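Local coordinates for protein imelysin (Bacteroides ovatus ATCC 8483, PDB 3OYV) that is an imelysin-like, helix-rich outer membrane protein classed as a putative peptidase and probably involved in bacterial iron uptake, at residues M302-L307 with S337-R342; A33-D38 with R342-L347; Y27-A32 with A251-V256; D80-I85 with S285-F290. All coordinates share one frame; numbering follows the deposited sequence. Where two conformers were deposited one is given.

Interaction 1: residues M302-L307 with S337-R342; sequences MDSWPL and SAQNVR
Ser304 carries OG anti to its own carbonyl carbon (chi1 -74°), which brings the hydroxyl alongside Gln339, 3.6 Å from its CB. Its polar partner lies elsewhere: OG is hydrogen-bonded to the carbonyl of Pro300, one turn back. Ser304 CB lies 3.5 Å from Gln339 O. In Leu307, CG is again anti to the carbonyl carbon (chi1 -57°), and the side chain lies against the backbone of Asn340, with Leu307 CB 3.4 Å and CD2 3.6 Å from Asn340 O. No direct hydrogen bond joins the two segments; two waters do that work. One bridges Ser304 O, at 2.8 Å, and Arg342 O; the other takes the Ser304 N-H at 3.0 Å and bonds Gln339 O at 2.9 Å. Within the second segment Arg342 NH1 makes a nearly straight bond (172°) to Ser337 O, in the guanidinium plane and on a carbonyl lone pair, while NH1 also has a salt bridge to Glu336. The water-bridged loops thus join the end of helix 298-303 to the turn that leads into helix 343-351, whose opening sequence is the GxHxxE signature of imelysin-like proteins.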
loop_
_atom_site.group_PDB
_atom_site.type_symbol
_atom_site.label_atom_id
_atom_site.label_comp_id
_atom_site.label_asym_id
_atom_site.label_seq_id
_atom_site.Cartn_x
_atom_site.Cartn_y
_atom_site.Cartn_z
HETATM N N MSE A 302 1.738 5.424 8.014
HETATM C CA MSE A 302 0.526 4.756 7.538
HETATM C C MSE A 302 0.639 3.243 7.411
HETATM O O MSE A 302 -0.376 2.539 7.422
HETATM C CB MSE A 302 0.135 5.355 6.210
HETATM C CG MSE A 302 -0.256 6.810 6.374
HETATM SE SE MSE A 302 -0.886 7.609 4.690
HETATM C CE MSE A 302 -2.549 6.742 4.450
ATOM N N ASP A 303 1.865 2.736 7.251
ATOM C CA ASP A 303 2.019 1.369 6.763
ATOM C C ASP A 303 3.322 0.687 7.147
ATOM O O ASP A 303 3.871 -0.066 6.360
ATOM C CB ASP A 303 1.891 1.367 5.229
ATOM C CG ASP A 303 1.610 -0.015 4.649
ATOM O OD1 ASP A 303 0.826 -0.791 5.248
ATOM O OD2 ASP A 303 2.168 -0.295 3.561
ATOM N N SER A 304 3.818 0.897 8.366
ATOM C CA SER A 304 5.031 0.220 8.745
ATOM C C SER A 304 4.830 -1.264 8.852
ATOM O O SER A 304 3.772 -1.745 9.269
ATOM C CB SER A 304 5.578 0.713 10.097
ATOM O OG SER A 304 6.165 1.985 9.975
ATOM N N TRP A 305 5.887 -1.992 8.509
ATOM C CA TRP A 305 5.974 -3.434 8.709
ATOM C C TRP A 305 7.460 -3.780 8.723
ATOM O O TRP A 305 8.171 -3.344 7.839
ATOM C CB TRP A 305 5.246 -4.225 7.610
ATOM C CG TRP A 305 5.322 -5.685 7.877
ATOM C CD1 TRP A 305 6.204 -6.575 7.344
ATOM C CD2 TRP A 305 4.571 -6.401 8.847
ATOM N NE1 TRP A 305 6.002 -7.806 7.870
ATOM C CE2 TRP A 305 5.002 -7.732 8.802
ATOM C CE3 TRP A 305 3.535 -6.057 9.716
ATOM C CZ2 TRP A 305 4.460 -8.715 9.611
ATOM C CZ3 TRP A 305 2.997 -7.024 10.522
ATOM C CH2 TRP A 305 3.445 -8.346 10.468
ATOM N N PRO A 306 7.935 -4.545 9.713
ATOM C CA PRO A 306 7.258 -5.163 10.846
ATOM C C PRO A 306 6.869 -4.164 11.928
ATOM O O PRO A 306 7.235 -3.008 11.856
ATOM C CB PRO A 306 8.302 -6.150 11.382
ATOM C CG PRO A 306 9.566 -5.573 11.024
ATOM C CD PRO A 306 9.368 -4.912 9.684
ATOM N N LEU A 307 6.112 -4.648 12.896
ATOM C CA LEU A 307 5.650 -3.871 14.026
ATOM C C LEU A 307 6.464 -4.221 15.270
ATOM O O LEU A 307 7.091 -5.273 15.328
ATOM C CB LEU A 307 4.184 -4.192 14.327
ATOM C CG LEU A 307 3.209 -3.978 13.163
ATOM C CD1 LEU A 307 1.798 -4.402 13.543
ATOM C CD2 LEU A 307 3.257 -2.515 12.693
ATOM N N SER A 337 1.400 8.254 17.786
ATOM C CA SER A 337 2.125 7.072 18.104
ATOM C C SER A 337 3.349 6.855 17.207
ATOM O O SER A 337 3.425 7.355 16.080
ATOM C CB SER A 337 1.190 5.889 17.956
ATOM O OG SER A 337 0.043 5.962 18.822
ATOM N N ALA A 338 4.267 6.053 17.714
ATOM C CA ALA A 338 5.442 5.613 16.959
ATOM C C ALA A 338 5.012 4.831 15.717
ATOM O O ALA A 338 3.980 4.147 15.703
ATOM C CB ALA A 338 6.328 4.753 17.842
ATOM N N GLN A 339 5.841 4.929 14.685
ATOM C CA GLN A 339 5.589 4.258 13.402
ATOM C C GLN A 339 5.302 2.769 13.560
ATOM O O GLN A 339 4.356 2.247 12.943
ATOM C CB GLN A 339 6.791 4.502 12.474
ATOM C CG GLN A 339 6.867 5.936 11.988
ATOM C CD GLN A 339 8.104 6.276 11.217
ATOM O OE1 GLN A 339 9.035 5.475 11.131
ATOM N NE2 GLN A 339 8.119 7.477 10.632
ATOM N N ASN A 340 6.067 2.079 14.398
ATOM C CA ASN A 340 5.967 0.638 14.518
ATOM C C ASN A 340 4.853 0.120 15.452
ATOM O O ASN A 340 4.742 -1.076 15.687
ATOM C CB ASN A 340 7.337 0.015 14.842
ATOM C CG ASN A 340 7.843 0.385 16.196
ATOM O OD1 ASN A 340 7.112 0.958 17.007
ATOM N ND2 ASN A 340 9.116 0.040 16.475
ATOM N N VAL A 341 4.025 1.037 15.955
ATOM C CA VAL A 341 2.803 0.672 16.681
ATOM C C VAL A 341 1.598 1.460 16.158
ATOM O O VAL A 341 0.597 1.606 16.850
ATOM C CB VAL A 341 2.972 0.836 18.216
ATOM C CG1 VAL A 341 4.058 -0.121 18.753
ATOM C CG2 VAL A 341 3.223 2.304 18.589
ATOM N N ARG A 342 1.652 1.883 14.900
ATOM C CA ARG A 342 0.492 2.515 14.263
ATOM C C ARG A 342 0.324 1.928 12.847
ATOM O O ARG A 342 0.944 0.909 12.489
ATOM C CB ARG A 342 0.647 4.039 14.233
ATOM C CG ARG A 342 1.784 4.495 13.359
ATOM C CD ARG A 342 2.077 5.957 13.557
ATOM N NE ARG A 342 1.232 6.900 12.814
ATOM C CZ ARG A 342 1.144 8.209 13.036
ATOM N NH1 ARG A 342 1.716 8.795 14.103
ATOM N NH2 ARG A 342 0.446 8.957 12.220
HETATM O O HOH W 1 1.306 -0.508 9.964
HETATM O O HOH W 2 2.662 2.489 10.571
#

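Interaction 2: residues A33-D38 with R342-L347; sequences ALLKTD and RGFHTL
Arg342 and Asp38 meet tip to tip: NH2 of Arg342 donates to OD2 of Asp38 at 3.0 Å, in a salt bridge whose carboxylate and guanidinium planes are only 15° apart. The proton arrives on the syn side of OD2, although the bond is bent (146°). Besides its bonds at NH1, the guanidinium is held at NE by the carbonyl of Asn301, so its rotation is probably well fixed. Leu34 crosses the arginine at about a right angle and puts CD1 over the centre of the guanidinium face, 3.8 Å from Arg342 CZ. Beyond the charges, Leu35 packs into the start of the other helix. Its CD2 sits over the middle of the Phe344 ring in a CH-pi contact, 3.9 Å from the centroid and 9° off the ring normal, and its CD1 reaches both Gly343 C and Leu347 CD2, each at 3.9 Å. The short helical segments run roughly antiparallel, with their axes 10.2 Å apart. Residues 343-348 carry the GxHxxE motif of the imelysin family; the ion pair to helix 21-47 holds the residue just before this motif, and Leu35 packs on its first turn.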
loop_
_atom_site.group_PDB
_atom_site.type_symbol
_atom_site.label_atom_id
_atom_site.label_comp_id
_atom_site.label_asym_id
_atom_site.label_seq_id
_atom_site.Cartn_x
_atom_site.Cartn_y
_atom_site.Cartn_z
ATOM N N ALA A 33 -7.825 6.829 14.013
ATOM C CA ALA A 33 -7.826 8.291 13.918
ATOM C C ALA A 33 -6.588 8.774 13.183
ATOM O O ALA A 33 -6.653 9.665 12.341
ATOM C CB ALA A 33 -7.922 8.893 15.309
ATOM N N LEU A 34 -5.444 8.176 13.517
ATOM C CA LEU A 34 -4.194 8.557 12.863
ATOM C C LEU A 34 -4.247 8.256 11.358
ATOM O O LEU A 34 -3.785 9.022 10.535
ATOM C CB LEU A 34 -2.998 7.850 13.500
ATOM C CG LEU A 34 -2.649 8.282 14.928
ATOM C CD1 LEU A 34 -1.643 7.316 15.531
ATOM C CD2 LEU A 34 -2.121 9.721 14.966
ATOM N N LEU A 35 -4.806 7.102 11.028
ATOM C CA LEU A 35 -4.950 6.664 9.625
ATOM C C LEU A 35 -5.872 7.608 8.844
ATOM O O LEU A 35 -5.635 7.900 7.670
ATOM C CB LEU A 35 -5.457 5.218 9.541
ATOM C CG LEU A 35 -4.446 4.064 9.551
ATOM C CD1 LEU A 35 -5.129 2.714 9.785
ATOM C CD2 LEU A 35 -3.592 4.113 8.262
ATOM N N LYS A 36 -6.956 8.029 9.490
ATOM C CA LYS A 36 -7.923 8.957 8.913
ATOM C C LYS A 36 -7.256 10.302 8.634
ATOM O O LYS A 36 -7.376 10.867 7.544
ATOM C CB LYS A 36 -9.105 9.080 9.889
ATOM C CG LYS A 36 -10.132 10.119 9.591
ATOM C CD LYS A 36 -11.260 10.075 10.630
ATOM C CE LYS A 36 -12.162 11.292 10.503
ATOM N NZ LYS A 36 -12.886 11.315 9.192
ATOM N N THR A 37 -6.549 10.817 9.627
ATOM C CA THR A 37 -5.847 12.081 9.482
ATOM C C THR A 37 -4.817 11.999 8.360
ATOM O O THR A 37 -4.763 12.887 7.520
ATOM C CB THR A 37 -5.195 12.462 10.815
ATOM O OG1 THR A 37 -6.238 12.726 11.772
ATOM C CG2 THR A 37 -4.302 13.695 10.655
ATOM N N ASP A 38 -4.006 10.954 8.371
ATOM C CA ASP A 38 -2.938 10.794 7.373
ATOM C C ASP A 38 -3.512 10.704 5.955
ATOM O O ASP A 38 -3.008 11.351 5.040
ATOM C CB ASP A 38 -2.084 9.569 7.699
ATOM C CG ASP A 38 -1.124 9.802 8.841
ATOM O OD1 ASP A 38 -0.800 10.972 9.072
ATOM O OD2 ASP A 38 -0.691 8.814 9.492
ATOM N N ARG A 342 1.652 1.883 14.900
ATOM C CA ARG A 342 0.492 2.515 14.263
ATOM C C ARG A 342 0.324 1.928 12.847
ATOM O O ARG A 342 0.944 0.909 12.489
ATOM C CB ARG A 342 0.647 4.039 14.233
ATOM C CG ARG A 342 1.784 4.495 13.359
ATOM C CD ARG A 342 2.077 5.957 13.557
ATOM N NE ARG A 342 1.232 6.900 12.814
ATOM C CZ ARG A 342 1.144 8.209 13.036
ATOM N NH1 ARG A 342 1.716 8.795 14.103
ATOM N NH2 ARG A 342 0.446 8.957 12.220
ATOM N N GLY A 343 -0.520 2.586 12.074
ATOM C CA GLY A 343 -0.712 2.243 10.691
ATOM C C GLY A 343 -1.627 1.077 10.449
ATOM O O GLY A 343 -2.135 0.426 11.375
ATOM N N PHE A 344 -1.780 0.768 9.156
ATOM C CA PHE A 344 -2.680 -0.290 8.745
ATOM C C PHE A 344 -2.416 -1.632 9.441
ATOM O O PHE A 344 -3.343 -2.363 9.759
ATOM C CB PHE A 344 -2.605 -0.501 7.244
ATOM C CG PHE A 344 -3.425 0.466 6.417
ATOM C CD1 PHE A 344 -4.807 0.407 6.484
ATOM C CD2 PHE A 344 -2.820 1.369 5.537
ATOM C CE1 PHE A 344 -5.564 1.204 5.696
ATOM C CE2 PHE A 344 -3.594 2.188 4.728
ATOM C CZ PHE A 344 -4.983 2.127 4.838
ATOM N N HIS A 345 -1.136 -1.996 9.606
ATOM C CA HIS A 345 -0.846 -3.295 10.144
ATOM C C HIS A 345 -1.065 -3.399 11.659
ATOM O O HIS A 345 -1.314 -4.469 12.168
ATOM C CB HIS A 345 0.524 -3.770 9.715
ATOM C CG HIS A 345 0.615 -3.948 8.238
ATOM N ND1 HIS A 345 -0.151 -4.873 7.552
ATOM C CD2 HIS A 345 1.370 -3.315 7.319
ATOM C CE1 HIS A 345 0.136 -4.791 6.262
ATOM N NE2 HIS A 345 1.037 -3.836 6.095
ATOM N N THR A 346 -0.979 -2.286 12.362
ATOM C CA THR A 346 -1.367 -2.265 13.779
ATOM C C THR A 346 -2.867 -2.455 13.911
ATOM O O THR A 346 -3.319 -3.239 14.731
ATOM C CB THR A 346 -0.882 -0.989 14.504
ATOM O OG1 THR A 346 0.542 -0.993 14.512
ATOM C CG2 THR A 346 -1.379 -1.009 15.942
ATOM N N LEU A 347 -3.649 -1.761 13.084
ATOM C CA LEU A 347 -5.086 -2.024 13.105
ATOM C C LEU A 347 -5.395 -3.446 12.711
ATOM O O LEU A 347 -6.262 -4.064 13.296
ATOM C CB LEU A 347 -5.790 -1.030 12.224
ATOM C CG LEU A 347 -7.275 -0.883 12.425
ATOM C CD1 LEU A 347 -7.684 -0.763 13.896
ATOM C CD2 LEU A 347 -7.730 0.371 11.598
#

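Interaction 3: residues Y27-A32 with A251-V256; sequences YMRNVA and ALYNAV
Tyr253 and Arg29 cross obliquely, ring and guanidinium planes 78° apart, and a water closes the gap between their ends. It accepts from Arg29 NE at 2.8 Å, in the guanidinium plane, and is hydrogen-bonded to Tyr253 OH at 3.0 Å. The tyrosine CG is anti to its backbone N (chi1 179°), and the ring turns its edge to the opposing helix, with CD1 3.8 Å from Ala32 C and 3.9 Å from Ala32 CB. One turn on, Val256 points toward the other helix: its CG1 lies 3.7 Å from Met28 O and 3.8 Å from Met28 CB. The methyl of Ala32 fits between tyrosine and valine, 4.1 Å from Val256 CG1. The two helical segments run almost antiparallel. Outside the pair, Tyr253 OH also bonds Asp331, while Arg29 makes a cation-pi contact with Trp326. An alanine in place of Tyr253 would probably open a gap beside Ala32 and leave the bridging water and Asp331 without their phenol partner. The chemistry is therefore two-sided: apolar packing of Ala32, Val256 and the tyrosine ring's edge joins the helical segments at an axis distance of 9.4 Å, and a water-linked polar pair extends the contact at the phenol end.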
loop_
_atom_site.group_PDB
_atom_site.type_symbol
_atom_site.label_atom_id
_atom_site.label_comp_id
_atom_site.label_asym_id
_atom_site.label_seq_id
_atom_site.Cartn_x
_atom_site.Cartn_y
_atom_site.Cartn_z
ATOM N N TYR A 27 -7.194 2.159 21.952
ATOM C CA TYR A 27 -6.022 2.122 21.072
ATOM C C TYR A 27 -6.431 1.915 19.615
ATOM O O TYR A 27 -5.857 2.524 18.720
ATOM C CB TYR A 27 -4.958 1.129 21.519
ATOM C CG TYR A 27 -3.631 1.491 20.907
ATOM C CD1 TYR A 27 -3.036 2.725 21.180
ATOM C CD2 TYR A 27 -2.991 0.623 20.042
ATOM C CE1 TYR A 27 -1.841 3.071 20.627
ATOM C CE2 TYR A 27 -1.768 0.966 19.479
ATOM C CZ TYR A 27 -1.194 2.197 19.782
ATOM O OH TYR A 27 0.031 2.566 19.247
HETATM N N MSE A 28 -7.432 1.065 19.374
HETATM C CA MSE A 28 -7.983 0.921 18.008
HETATM C C MSE A 28 -8.428 2.277 17.495
HETATM O O MSE A 28 -8.139 2.629 16.353
HETATM C CB MSE A 28 -9.165 -0.037 17.933
HETATM C CG MSE A 28 -8.827 -1.480 17.840
HETATM SE SE MSE A 28 -10.344 -2.513 17.306
HETATM C CE MSE A 28 -11.528 -2.029 18.751
ATOM N N ARG A 29 -9.185 2.996 18.328
ATOM C CA ARG A 29 -9.627 4.329 17.940
ATOM C C ARG A 29 -8.442 5.236 17.608
ATOM O O ARG A 29 -8.463 5.970 16.625
ATOM C CB ARG A 29 -10.512 4.997 19.015
ATOM C CG ARG A 29 -10.916 6.385 18.711
ATOM C CD ARG A 29 -11.919 6.866 19.709
ATOM N NE ARG A 29 -12.092 8.304 19.518
ATOM C CZ ARG A 29 -12.962 9.071 20.169
ATOM N NH1 ARG A 29 -13.706 8.562 21.112
ATOM N NH2 ARG A 29 -13.041 10.373 19.900
ATOM N N ASN A 30 -7.421 5.206 18.459
ATOM C CA ASN A 30 -6.255 6.033 18.240
ATOM C C ASN A 30 -5.599 5.734 16.885
ATOM O O ASN A 30 -5.288 6.637 16.113
ATOM C CB ASN A 30 -5.234 5.837 19.360
ATOM C CG ASN A 30 -4.180 6.942 19.362
ATOM O OD1 ASN A 30 -4.488 8.094 19.648
ATOM N ND2 ASN A 30 -2.935 6.602 18.980
ATOM N N VAL A 31 -5.394 4.447 16.611
ATOM C CA VAL A 31 -4.716 4.060 15.372
ATOM C C VAL A 31 -5.574 4.399 14.141
ATOM O O VAL A 31 -5.057 4.899 13.133
ATOM C CB VAL A 31 -4.329 2.586 15.431
ATOM C CG1 VAL A 31 -3.763 2.092 14.088
ATOM C CG2 VAL A 31 -3.314 2.322 16.564
ATOM N N ALA A 32 -6.888 4.203 14.243
ATOM C CA ALA A 32 -7.795 4.515 13.134
ATOM C C ALA A 32 -7.868 6.026 12.919
ATOM O O ALA A 32 -7.968 6.486 11.779
ATOM C CB ALA A 32 -9.189 3.961 13.386
ATOM N N ALA A 251 -14.449 5.634 6.399
ATOM C CA ALA A 251 -15.363 4.518 6.678
ATOM C C ALA A 251 -14.806 3.556 7.724
ATOM O O ALA A 251 -15.531 3.096 8.612
ATOM C CB ALA A 251 -15.764 3.741 5.392
ATOM N N LEU A 252 -13.514 3.271 7.608
ATOM C CA LEU A 252 -12.827 2.428 8.554
ATOM C C LEU A 252 -12.878 3.000 9.973
ATOM O O LEU A 252 -13.092 2.287 10.951
ATOM C CB LEU A 252 -11.392 2.173 8.069
ATOM C CG LEU A 252 -10.487 1.309 8.943
ATOM C CD1 LEU A 252 -11.047 -0.063 9.219
ATOM C CD2 LEU A 252 -9.107 1.239 8.266
ATOM N N TYR A 253 -12.659 4.303 10.093
ATOM C CA TYR A 253 -12.734 4.993 11.389
ATOM C C TYR A 253 -14.143 4.769 11.991
ATOM O O TYR A 253 -14.262 4.416 13.153
ATOM C CB TYR A 253 -12.404 6.460 11.235
ATOM C CG TYR A 253 -12.480 7.217 12.528
ATOM C CD1 TYR A 253 -11.503 7.085 13.504
ATOM C CD2 TYR A 253 -13.583 7.990 12.810
ATOM C CE1 TYR A 253 -11.586 7.797 14.710
ATOM C CE2 TYR A 253 -13.675 8.700 13.991
ATOM C CZ TYR A 253 -12.669 8.597 14.944
ATOM O OH TYR A 253 -12.782 9.283 16.118
ATOM N N ASN A 254 -15.204 4.966 11.205
ATOM C CA ASN A 254 -16.546 4.780 11.726
ATOM C C ASN A 254 -16.788 3.347 12.181
ATOM O O ASN A 254 -17.378 3.111 13.222
ATOM C CB ASN A 254 -17.623 5.172 10.680
ATOM C CG ASN A 254 -17.618 6.596 10.327
ATOM O OD1 ASN A 254 -17.277 6.963 9.190
ATOM N ND2 ASN A 254 -17.996 7.428 11.280
ATOM N N ALA A 255 -16.293 2.386 11.396
ATOM C CA ALA A 255 -16.454 0.995 11.738
ATOM C C ALA A 255 -15.750 0.655 13.058
ATOM O O ALA A 255 -16.258 -0.158 13.870
ATOM C CB ALA A 255 -15.981 0.071 10.620
ATOM N N VAL A 256 -14.567 1.235 13.267
ATOM C CA VAL A 256 -13.842 1.040 14.506
ATOM C C VAL A 256 -14.575 1.672 15.696
ATOM O O VAL A 256 -14.635 1.073 16.750
ATOM C CB VAL A 256 -12.391 1.557 14.343
ATOM C CG1 VAL A 256 -11.700 1.732 15.713
ATOM C CG2 VAL A 256 -11.572 0.614 13.435
HETATM O O HOH W 3 -10.506 10.018 17.909
#

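Interaction 4: residues D80-I85 with S285-F290; sequences DKCAEI and SEAFLF
NZ of Lys81 donates to Leu289 O across the contact at 2.9 Å, tilted 31° from the carbonyl plane. In one of two conformers of Glu84 it is gripped a second time, by Glu84 OE1 one turn along its own helix at 3.0 Å, a salt bridge that meets the carboxylate on its syn side, 32° out of its plane. Nearer the backbone, Lys81 CB lies 3.2 Å from Ala287 O, and CG rests obliquely near the ring of Phe290, 3.9 Å from its CD1. The lysine chain then bends, chi2 of -75° placing CD 3.5 Å from Leu289 O. An alanine here would probably leave Leu289 O, and Glu84 in this conformer, without their ammonium mate and the Phe290 side chain less covered. The loop held this way, between helices 265-283 and 298-303, makes an inverse gamma turn centred on Leu289 and lies against the long helix 71-102. A water stitches the two backbones, donating to Lys81 O and to Glu286 O, the latter at 2.7 Å, and accepting from Leu289 N. Farther along, Ile85 crosses Glu286 at about a right angle. Its CB lies 3.3 Å from Glu286 O, and its CG2 packs 3.9 Å from Ala287 CB, which also meets Cys82 SG. The carboxylate of Glu286 has Lys93 as its salt-bridge partner and lies beside a bound glycerol and an unidentified ligand, molecules probably from the crystallisation liquor that nevertheless suggest a pocket.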
loop_
_atom_site.group_PDB
_atom_site.type_symbol
_atom_site.label_atom_id
_atom_site.label_comp_id
_atom_site.label_asym_id
_atom_site.label_seq_id
_atom_site.Cartn_x
_atom_site.Cartn_y
_atom_site.Cartn_z
ATOM N N ASP A 80 10.309 4.616 -12.628
ATOM C CA ASP A 80 11.197 4.237 -11.512
ATOM C C ASP A 80 10.381 3.711 -10.344
ATOM O O ASP A 80 10.744 2.710 -9.724
ATOM C CB ASP A 80 11.995 5.427 -10.990
ATOM C CG ASP A 80 13.244 5.745 -11.822
ATOM O OD1 ASP A 80 13.643 4.921 -12.660
ATOM O OD2 ASP A 80 13.800 6.836 -11.584
ATOM N N LYS A 81 9.275 4.381 -10.036
ATOM C CA LYS A 81 8.491 3.985 -8.868
ATOM C C LYS A 81 7.659 2.724 -9.106
ATOM O O LYS A 81 7.408 1.951 -8.170
ATOM C CB LYS A 81 7.652 5.163 -8.404
ATOM C CG LYS A 81 8.540 6.202 -7.715
ATOM C CD LYS A 81 8.943 5.755 -6.321
ATOM C CE LYS A 81 9.952 6.680 -5.678
ATOM N NZ LYS A 81 10.197 6.226 -4.268
ATOM N N CYS A 82 7.296 2.444 -10.361
ATOM C CA CYS A 82 6.752 1.124 -10.730
ATOM C C CYS A 82 7.803 0.019 -10.511
ATOM O O CYS A 82 7.497 -1.059 -9.960
ATOM C CB CYS A 82 6.307 1.103 -12.199
ATOM S SG CYS A 82 4.777 2.021 -12.563
ATOM N N ALA A 83 9.023 0.262 -10.999
ATOM C CA ALA A 83 10.135 -0.680 -10.855
ATOM C C ALA A 83 10.402 -0.929 -9.375
ATOM O O ALA A 83 10.567 -2.082 -8.944
ATOM C CB ALA A 83 11.407 -0.150 -11.559
ATOM N N GLU A 84 10.397 0.146 -8.594
ATOM C CA GLU A 84 10.663 0.018 -7.157
ATOM C C GLU A 84 9.689 -0.881 -6.439
ATOM O O GLU A 84 10.077 -1.699 -5.624
ATOM C CB GLU A 84 10.636 1.364 -6.482
ATOM C CG GLU A 84 11.824 2.207 -6.747
ATOM C CD GLU A 84 11.893 3.406 -5.830
ATOM O OE1 GLU A 84 11.130 3.448 -4.828
ATOM O OE2 GLU A 84 12.694 4.318 -6.113
ATOM N N ILE A 85 8.394 -0.739 -6.712
ATOM C CA ILE A 85 7.440 -1.641 -6.055
ATOM C C ILE A 85 7.548 -3.089 -6.530
ATOM O O ILE A 85 7.386 -4.023 -5.728
ATOM C CB ILE A 85 5.971 -1.105 -6.074
ATOM C CG1 ILE A 85 5.132 -1.850 -5.032
ATOM C CG2 ILE A 85 5.321 -1.222 -7.435
ATOM C CD1 ILE A 85 5.588 -1.666 -3.576
ATOM N N SER A 285 -1.894 1.963 -4.625
ATOM C CA SER A 285 -1.125 3.192 -4.736
ATOM C C SER A 285 0.354 2.948 -4.629
ATOM O O SER A 285 1.105 3.900 -4.770
ATOM C CB SER A 285 -1.539 4.213 -3.658
ATOM O OG SER A 285 -0.924 3.985 -2.405
ATOM N N GLU A 286 0.807 1.721 -4.383
ATOM C CA GLU A 286 2.216 1.528 -4.030
ATOM C C GLU A 286 3.201 1.601 -5.192
ATOM O O GLU A 286 4.392 1.602 -4.949
ATOM C CB GLU A 286 2.427 0.281 -3.180
ATOM C CG GLU A 286 1.719 0.339 -1.829
ATOM C CD GLU A 286 1.981 -0.866 -0.930
ATOM O OE1 GLU A 286 3.099 -1.447 -0.953
ATOM O OE2 GLU A 286 1.066 -1.239 -0.196
ATOM N N ALA A 287 2.721 1.721 -6.438
ATOM C CA ALA A 287 3.588 2.071 -7.570
ATOM C C ALA A 287 3.889 3.563 -7.662
ATOM O O ALA A 287 4.690 3.966 -8.496
ATOM C CB ALA A 287 3.016 1.549 -8.906
ATOM N N PHE A 288 3.256 4.391 -6.814
ATOM C CA PHE A 288 3.513 5.815 -6.787
ATOM C C PHE A 288 3.840 6.296 -5.382
ATOM O O PHE A 288 3.246 7.259 -4.880
ATOM C CB PHE A 288 2.444 6.683 -7.490
ATOM C CG PHE A 288 1.010 6.256 -7.313
ATOM C CD1 PHE A 288 0.450 5.312 -8.144
ATOM C CD2 PHE A 288 0.173 6.926 -6.433
ATOM C CE1 PHE A 288 -0.902 4.986 -8.078
ATOM C CE2 PHE A 288 -1.163 6.624 -6.342
ATOM C CZ PHE A 288 -1.728 5.654 -7.170
ATOM N N LEU A 289 4.823 5.642 -4.756
ATOM C CA LEU A 289 5.334 6.076 -3.451
ATOM C C LEU A 289 6.379 7.178 -3.641
ATOM O O LEU A 289 7.581 6.996 -3.389
ATOM C CB LEU A 289 5.881 4.888 -2.663
ATOM C CG LEU A 289 4.871 3.816 -2.235
ATOM C CD1 LEU A 289 5.551 2.521 -1.749
ATOM C CD2 LEU A 289 3.917 4.361 -1.150
ATOM N N PHE A 290 5.912 8.322 -4.137
ATOM C CA PHE A 290 6.722 9.507 -4.299
ATOM C C PHE A 290 5.895 10.733 -3.997
ATOM O O PHE A 290 4.682 10.657 -3.863
ATOM C CB PHE A 290 7.342 9.607 -5.715
ATOM C CG PHE A 290 6.362 9.932 -6.810
ATOM C CD1 PHE A 290 5.706 8.915 -7.501
ATOM C CD2 PHE A 290 6.148 11.232 -7.184
ATOM C CE1 PHE A 290 4.838 9.241 -8.542
ATOM C CE2 PHE A 290 5.272 11.562 -8.195
ATOM C CZ PHE A 290 4.636 10.572 -8.882
HETATM O O HOH W 4 6.586 3.060 -5.675
#

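Overall arrangement
Interactions 1, 2 and 3 form one cluster around helix 343-351. Interactions 1 and 2 share Arg342, and the backbone of Met302 probably bonds Phe344, with 2.8 Å between Met302 O and Phe344 N. Interactions 2 and 3 follow one another on helix 21-47, their centres about 8 Å apart. Tyr27 ties interaction 3 to interaction 1 through Val341, its OH 2.6 Å from Val341 O. Interaction 4 stands apart, its centre about 20 Å from that of interaction 1, yet Asp303 OD2 comes within 4.0 Å of Glu286 OE2. Asp303 and Glu286 each bond glycerol, and His345 of the GxHxxE motif bonds an unidentified ligand; both molecules, probably from the crystallisation liquor, may mark a pocket.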